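Local atomic coordinates of uncharacterized protein (Pseudomonas phage YuA, PDB entry 3PES), a protein that is of unknown function, a small phage protein built from a three-stranded antiparallel sheet with a C-terminal helix packed against it. Residues A[4-8]-A[80-84]; A[12-17]-A[61-66]; A[24-30]-A[42-47]. All blocks are in the same frame, centred on the assembly; numbering follows the deposited sequence.

Contact 1 of 3, residues A[4-8]-A[80-84]; sequences MLAEF and DRMEG
A6 and F8 face M82 and R81 without backbone pairing, and the nearest CA pair of the two segments, A6 CA and M82 CA, is 8.0 Å apart. This is helix-on-sheet packing, a three-stranded antiparallel sheet with the C-terminal helix packed against it: strand 6-12, an outer strand, meets the last turn of helix 68-82, whose preceding residues A77 and V78 also touch F8.

A6 sits in the middle. Its single methyl is small enough to lie between two long side chains, with CB under the guanidinium face of R81, 3.4 Å from NH2, and 3.6 Å from the SE of M82, a selenomethionine. The bend of M82 at chi2 brings SE to A6, and that at chi3 sets CE, 4.2 Å from CB of L5; the flexible chain of methionine, here with selenium replacing sulfur, can follow an uneven apolar surface.

R81 leaves the helix with CG anti to the backbone N (chi1 171°), and this lays its aliphatic part along F8, CG coming to 3.8 Å from CD2 of the ring. The two side chains run past each other in opposite senses, and the ring and guanidinium planes are 44° apart, so the charged group is not stacked on the phenyl. Arginine suits this exposed place because it offers methylenes to the ring, the flat face of its guanidinium to alanine and N-H groups to water.

E7 belongs to an outer strand, and its backbone polar atoms are served by water. One water accepts from E7 N at 3.1 Å and, weakly, from R81 NH2. A second lies in the guanidinium plane at its edge, accepting from R81 NE at 2.7 Å and donating to E7 O at 2.8 Å.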
# COMPACT_ATOMS: atom_id res chain seq x y z
N MSE A 4 -1.34 -7.82 -10.67
CA MSE A 4 -2.39 -7.49 -9.75
C MSE A 4 -2.03 -8.43 -8.63
O MSE A 4 -2.31 -9.62 -8.70
CB MSE A 4 -3.71 -7.87 -10.41
CG MSE A 4 -4.95 -7.20 -9.88
SE MSE A 4 -5.37 -7.67 -8.05
CE MSE A 4 -5.66 -9.57 -8.23
N LEU A 5 -1.37 -7.90 -7.61
CA LEU A 5 -0.88 -8.74 -6.53
C LEU A 5 -1.98 -9.13 -5.55
O LEU A 5 -2.10 -10.31 -5.18
CB LEU A 5 0.30 -8.08 -5.82
CG LEU A 5 1.43 -7.56 -6.72
CD1 LEU A 5 2.46 -6.87 -5.88
CD2 LEU A 5 2.10 -8.67 -7.57
N ALA A 6 -2.78 -8.15 -5.15
CA ALA A 6 -3.77 -8.33 -4.10
C ALA A 6 -4.83 -7.27 -4.27
O ALA A 6 -4.58 -6.19 -4.81
CB ALA A 6 -3.13 -8.21 -2.72
N GLU A 7 -6.03 -7.58 -3.81
CA GLU A 7 -7.12 -6.62 -3.80
C GLU A 7 -7.79 -6.71 -2.44
O GLU A 7 -7.88 -7.80 -1.86
CB GLU A 7 -8.15 -6.89 -4.91
N PHE A 8 -8.24 -5.58 -1.92
CA PHE A 8 -9.05 -5.58 -0.71
C PHE A 8 -10.08 -4.46 -0.74
O PHE A 8 -9.88 -3.43 -1.37
CB PHE A 8 -8.18 -5.52 0.55
CG PHE A 8 -7.30 -4.29 0.66
CD1 PHE A 8 -7.72 -3.18 1.38
CD2 PHE A 8 -6.03 -4.27 0.08
CE1 PHE A 8 -6.90 -2.04 1.51
CE2 PHE A 8 -5.20 -3.15 0.21
CZ PHE A 8 -5.64 -2.04 0.92
N ASP A 80 -0.23 -3.08 5.69
CA ASP A 80 -0.72 -4.08 6.61
C ASP A 80 -1.22 -5.31 5.85
O ASP A 80 -1.00 -6.44 6.26
CB ASP A 80 -1.85 -3.51 7.47
CG ASP A 80 -1.37 -2.45 8.46
OD1 ASP A 80 -0.15 -2.33 8.73
OD2 ASP A 80 -2.26 -1.74 8.97
N ARG A 81 -1.86 -5.11 4.70
CA ARG A 81 -2.32 -6.23 3.88
C ARG A 81 -1.13 -7.03 3.34
O ARG A 81 -1.12 -8.26 3.40
CB ARG A 81 -3.20 -5.71 2.73
CG ARG A 81 -3.56 -6.74 1.68
CD ARG A 81 -4.20 -8.01 2.22
NE ARG A 81 -4.40 -8.98 1.13
CZ ARG A 81 -3.44 -9.78 0.67
NH1 ARG A 81 -2.21 -9.77 1.17
NH2 ARG A 81 -3.71 -10.60 -0.33
N MSE A 82 -0.11 -6.33 2.84
CA MSE A 82 0.99 -7.01 2.16
C MSE A 82 2.02 -7.61 3.10
O MSE A 82 2.74 -8.53 2.72
CB MSE A 82 1.67 -6.09 1.16
CG MSE A 82 0.74 -5.53 0.05
SE MSE A 82 -0.29 -6.85 -0.89
CE MSE A 82 1.16 -7.86 -1.71
N GLU A 83 2.05 -7.10 4.32
CA GLU A 83 2.98 -7.61 5.33
C GLU A 83 2.31 -8.55 6.33
O GLU A 83 2.92 -8.93 7.32
CB GLU A 83 3.69 -6.45 6.04
CG GLU A 83 4.52 -5.59 5.08
CD GLU A 83 5.76 -6.29 4.57
OE1 GLU A 83 6.32 -7.12 5.32
OE2 GLU A 83 6.18 -6.00 3.42
N GLY A 84 1.08 -8.96 6.03
CA GLY A 84 0.29 -9.79 6.95
C GLY A 84 0.58 -11.27 6.78
O GLY A 84 1.50 -11.65 6.06
O HOH W 1 -6.13 -10.53 -2.76
O HOH W 2 -7.04 -9.25 0.44

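Contact 2 of 3, residues A[12-17]-A[61-66]; sequences VAGIPC and WLERKL
I15 and V12 of the β-hairpin turn present their side chains to L62, K65 and L66, where helix 60-63 runs into a type I turn. Followed outward, I15 touches this segment almost all along its length. CB is 3.9 Å from L62 CD2. CG2, which a chi1 of -59° (measured to CG1) places opposite the backbone N, lies 3.8 Å from the same methyl and also reaches the edge of the W61 ring. The other branch goes through CG1, in nearly extended form, to CD1, which meets CD of K65 at 3.7 Å and CE at 3.9 Å. I15 and K65 cross at about a right angle: the terminal methyl of I15 lies against the lysine methylenes, while the bend at chi4 turns NZ away from I15.

L62 is forked between the strand residues, CD2 serving I15 and CD1 resting 3.6 Å from CB of C17, a buried residue for which a small side chain is apt. V12, also buried, turns CG2 to L66 CD2 at 3.9 Å and CG1 to L62 O at 3.7 Å, and V51 of strand 46-52 and I74 of helix 68-82 complete its surroundings.

The turn itself is held by paired bonds, V12 N to I15 O and I15 N to V12 O. Both turn residues, A13 and G14, have positive phi; G14 is at angles where a CB would press on the carbonyl O of A13, so glycine suits it. E70 accepts from A13 N. The arrangement is that of a two-residue, type I' β-hairpin whose turn end is closed over by a short helix and the turn that follows it.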
# COMPACT_ATOMS: atom_id res chain seq x y z
N VAL A 12 -12.88 5.28 -0.03
CA VAL A 12 -12.24 6.56 -0.31
C VAL A 12 -13.24 7.62 0.12
O VAL A 12 -14.35 7.67 -0.40
CB VAL A 12 -11.86 6.72 -1.78
CG1 VAL A 12 -11.45 8.16 -2.09
CG2 VAL A 12 -10.74 5.75 -2.14
N ALA A 13 -12.85 8.42 1.11
CA ALA A 13 -13.74 9.41 1.71
C ALA A 13 -15.14 8.81 1.96
O ALA A 13 -16.16 9.41 1.64
CB ALA A 13 -13.79 10.68 0.85
N GLY A 14 -15.16 7.61 2.53
CA GLY A 14 -16.40 6.97 2.93
C GLY A 14 -17.15 6.19 1.86
O GLY A 14 -18.14 5.54 2.16
N ILE A 15 -16.67 6.25 0.63
CA ILE A 15 -17.32 5.56 -0.49
C ILE A 15 -16.65 4.21 -0.72
O ILE A 15 -15.44 4.16 -0.91
CB ILE A 15 -17.26 6.41 -1.77
CG1 ILE A 15 -17.95 7.75 -1.54
CG2 ILE A 15 -17.91 5.67 -2.94
CD1 ILE A 15 -17.63 8.76 -2.60
N PRO A 16 -17.43 3.11 -0.73
CA PRO A 16 -16.84 1.77 -0.90
C PRO A 16 -16.08 1.62 -2.21
O PRO A 16 -16.52 2.11 -3.25
CB PRO A 16 -18.05 0.84 -0.91
CG PRO A 16 -19.10 1.58 -0.21
CD PRO A 16 -18.88 3.03 -0.46
N CYS A 17 -14.94 0.94 -2.15
CA CYS A 17 -14.15 0.69 -3.34
C CYS A 17 -13.29 -0.53 -3.13
O CYS A 17 -13.33 -1.15 -2.07
CB CYS A 17 -13.24 1.87 -3.64
SG CYS A 17 -11.98 2.17 -2.37
N TRP A 61 -13.33 8.69 -10.95
CA TRP A 61 -14.16 9.56 -10.12
C TRP A 61 -13.85 9.40 -8.63
O TRP A 61 -14.02 10.36 -7.87
CB TRP A 61 -15.64 9.31 -10.43
CG TRP A 61 -15.98 7.89 -10.31
CD1 TRP A 61 -15.81 6.92 -11.25
CD2 TRP A 61 -16.54 7.26 -9.17
NE1 TRP A 61 -16.23 5.72 -10.76
CE2 TRP A 61 -16.68 5.90 -9.48
CE3 TRP A 61 -16.92 7.71 -7.91
CZ2 TRP A 61 -17.22 4.99 -8.58
CZ3 TRP A 61 -17.44 6.80 -7.03
CH2 TRP A 61 -17.59 5.46 -7.36
N LEU A 62 -13.36 8.24 -8.21
CA LEU A 62 -12.91 8.06 -6.84
C LEU A 62 -11.49 8.54 -6.67
O LEU A 62 -11.14 9.13 -5.64
CB LEU A 62 -13.02 6.59 -6.41
CG LEU A 62 -14.39 6.16 -5.93
CD1 LEU A 62 -14.37 4.73 -5.44
CD2 LEU A 62 -14.89 7.09 -4.83
N GLU A 63 -10.65 8.28 -7.67
CA GLU A 63 -9.28 8.77 -7.63
C GLU A 63 -9.25 10.28 -7.38
O GLU A 63 -8.46 10.76 -6.57
CB GLU A 63 -8.54 8.40 -8.92
N ARG A 64 -10.14 11.02 -8.03
CA ARG A 64 -10.25 12.48 -7.82
C ARG A 64 -10.67 12.89 -6.40
O ARG A 64 -10.42 14.03 -5.95
CB ARG A 64 -11.22 13.08 -8.83
CG ARG A 64 -10.63 13.26 -10.22
CD ARG A 64 -11.62 13.96 -11.16
NE ARG A 64 -12.89 13.24 -11.22
CZ ARG A 64 -14.01 13.69 -11.79
NH1 ARG A 64 -14.05 14.88 -12.37
NH2 ARG A 64 -15.10 12.92 -11.77
N LYS A 65 -11.30 11.96 -5.68
CA LYS A 65 -11.73 12.23 -4.32
C LYS A 65 -10.67 11.89 -3.28
O LYS A 65 -10.87 12.16 -2.10
CB LYS A 65 -13.01 11.46 -3.99
CG LYS A 65 -14.21 11.94 -4.73
CD LYS A 65 -15.45 11.31 -4.12
CE LYS A 65 -16.70 11.77 -4.82
NZ LYS A 65 -16.95 13.23 -4.58
N LEU A 66 -9.57 11.29 -3.70
CA LEU A 66 -8.48 11.05 -2.78
C LEU A 66 -7.92 12.37 -2.28
O LEU A 66 -7.67 13.30 -3.05
CB LEU A 66 -7.38 10.22 -3.42
CG LEU A 66 -7.61 8.73 -3.62
CD1 LEU A 66 -6.53 8.19 -4.54
CD2 LEU A 66 -7.59 7.97 -2.30

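Contact 3 of 3, residues A[24-30]-A[42-47]; sequences WEPYVPA and AEGGCG
E25 pairs with both G45 and C46, a G1 β-bulge in the antiparallel ladder between strands 15-25 and 46-52; past it the two segments continue as the base of a long hairpin-like arm that joins these strands. E25 N donates to C46 O at 2.8 Å, nearly straight at the hydrogen (164°) and almost in line with the carbonyl bond. E25 O instead accepts from G45 N, at 2.8 Å with a more bent 147°. G45 has the positive phi and psi of the first bulge position, which glycine adopts easily, and G44 also has a positive phi; P26 O approaches where a side chain at 44 would stand.

Beyond the bulge the two sides of the arm pair once more. V28 N donates to E43 O at 2.8 Å, and E43 N returns to V28 O at 3.0 Å, with its donor in the carbonyl plane. Both carbonyls also take a CA-H contact, E43 O from Y27 and V28 O from A42. P26 and P29 have no amide hydrogen, so neither asks for an acceptor.

The intervening Y27 N looks away from the ladder and is met by E83 OE2 of the C-terminal segment, an oxygen that also accepts from W24 NE1. One carboxylate oxygen thus probably helps to hold both the indole and the start of the arm. The W24 ring lies over the backbone, with C46 O 3.4 Å above its plane, and G47, lacking a side chain, leaves room for the six-membered ring. E25 OE1 is bonded to Y23 OH, while its chain, bent at chi2, passes over G44.

In Y27 a chi1 of -174° swings the ring away from the backbone N and alongside the arm, with the ring edge toward G45 CA. Farther out, its OH sits 3.6 Å from CB of A42.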
# COMPACT_ATOMS: atom_id res chain seq x y z
N TRP A 24 4.56 -4.37 -5.00
CA TRP A 24 4.91 -4.33 -3.58
C TRP A 24 6.36 -4.69 -3.37
O TRP A 24 6.81 -5.76 -3.78
CB TRP A 24 4.00 -5.21 -2.69
CG TRP A 24 4.29 -4.97 -1.23
CD1 TRP A 24 4.90 -5.82 -0.35
CD2 TRP A 24 4.02 -3.77 -0.49
NE1 TRP A 24 5.00 -5.23 0.88
CE2 TRP A 24 4.49 -3.96 0.82
CE3 TRP A 24 3.41 -2.56 -0.82
CZ2 TRP A 24 4.37 -2.98 1.82
CZ3 TRP A 24 3.29 -1.57 0.16
CH2 TRP A 24 3.77 -1.79 1.46
N GLU A 25 7.10 -3.81 -2.71
CA GLU A 25 8.47 -4.09 -2.34
C GLU A 25 8.45 -4.59 -0.90
O GLU A 25 8.16 -3.82 -0.00
CB GLU A 25 9.34 -2.83 -2.45
CG GLU A 25 10.84 -3.12 -2.35
CD GLU A 25 11.33 -4.03 -3.45
OE1 GLU A 25 11.19 -3.65 -4.63
OE2 GLU A 25 11.86 -5.12 -3.14
N PRO A 26 8.77 -5.88 -0.68
CA PRO A 26 8.67 -6.37 0.71
C PRO A 26 9.53 -5.59 1.69
O PRO A 26 10.65 -5.19 1.34
CB PRO A 26 9.16 -7.82 0.61
CG PRO A 26 8.81 -8.22 -0.79
CD PRO A 26 9.07 -6.98 -1.62
N TYR A 27 9.02 -5.39 2.91
CA TYR A 27 9.83 -4.73 3.94
C TYR A 27 10.99 -5.65 4.31
O TYR A 27 10.78 -6.84 4.56
CB TYR A 27 8.99 -4.43 5.18
CG TYR A 27 9.73 -3.62 6.22
CD1 TYR A 27 10.01 -2.26 6.02
CD2 TYR A 27 10.15 -4.21 7.41
CE1 TYR A 27 10.67 -1.51 6.97
CE2 TYR A 27 10.81 -3.47 8.36
CZ TYR A 27 11.06 -2.12 8.14
OH TYR A 27 11.69 -1.38 9.10
N VAL A 28 12.20 -5.11 4.37
CA VAL A 28 13.38 -5.85 4.80
C VAL A 28 13.93 -5.10 6.00
O VAL A 28 14.26 -3.91 5.88
CB VAL A 28 14.46 -5.92 3.72
CG1 VAL A 28 15.57 -6.87 4.15
CG2 VAL A 28 13.86 -6.43 2.41
N PRO A 29 13.98 -5.76 7.16
CA PRO A 29 14.42 -5.04 8.36
C PRO A 29 15.85 -4.49 8.25
O PRO A 29 16.70 -5.09 7.59
CB PRO A 29 14.32 -6.09 9.49
CG PRO A 29 14.40 -7.40 8.78
CD PRO A 29 13.65 -7.16 7.46
N ALA A 30 16.08 -3.37 8.92
CA ALA A 30 17.42 -2.84 9.11
C ALA A 30 18.27 -3.79 9.93
O ALA A 30 17.74 -4.55 10.76
CB ALA A 30 17.33 -1.51 9.84
N ALA A 42 16.81 -0.30 6.64
CA ALA A 42 15.69 -1.07 6.14
C ALA A 42 15.47 -0.77 4.67
O ALA A 42 15.88 0.28 4.15
CB ALA A 42 14.44 -0.70 6.91
N GLU A 43 14.83 -1.71 3.99
CA GLU A 43 14.45 -1.54 2.59
C GLU A 43 12.98 -1.86 2.39
O GLU A 43 12.38 -2.59 3.16
CB GLU A 43 15.29 -2.45 1.69
CG GLU A 43 16.78 -2.20 1.81
CD GLU A 43 17.60 -3.00 0.85
OE1 GLU A 43 18.82 -2.73 0.77
OE2 GLU A 43 17.04 -3.89 0.17
N GLY A 44 12.40 -1.30 1.34
CA GLY A 44 11.06 -1.69 0.96
C GLY A 44 9.98 -1.25 1.93
O GLY A 44 10.11 -0.21 2.59
N GLY A 45 8.89 -2.02 1.97
CA GLY A 45 7.72 -1.66 2.75
C GLY A 45 6.94 -0.55 2.08
O GLY A 45 6.36 0.31 2.75
N CYS A 46 6.89 -0.59 0.75
CA CYS A 46 6.15 0.39 -0.02
C CYS A 46 5.89 -0.18 -1.40
O CYS A 46 6.41 -1.25 -1.76
CB CYS A 46 6.97 1.66 -0.12
SG CYS A 46 8.59 1.37 -0.81
N GLY A 47 5.09 0.51 -2.20
CA GLY A 47 4.73 -0.02 -3.50
C GLY A 47 3.73 0.87 -4.18
O GLY A 47 3.72 2.08 -3.98

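Contacts 1 and 2 pack helical segments on the antiparallel sheet, whereas contact 3 is pairing within that sheet and its arm. Contact 2 is partly buried, and apolar chains do the work there; of the two surface contacts, contact 1 joins small apolar touches, centred on a buried alanine, to water bridges, and contact 3 relies on backbone hydrogen bonds. Strand 15-25 serves contacts 2 and 3 near its two ends, on opposite sides of the chain's centre, their nearest atoms about 12 Å apart. Contacts 1 and 3 touch: E83 reaches W24 and Y27, and L5 and M82 pack on W24.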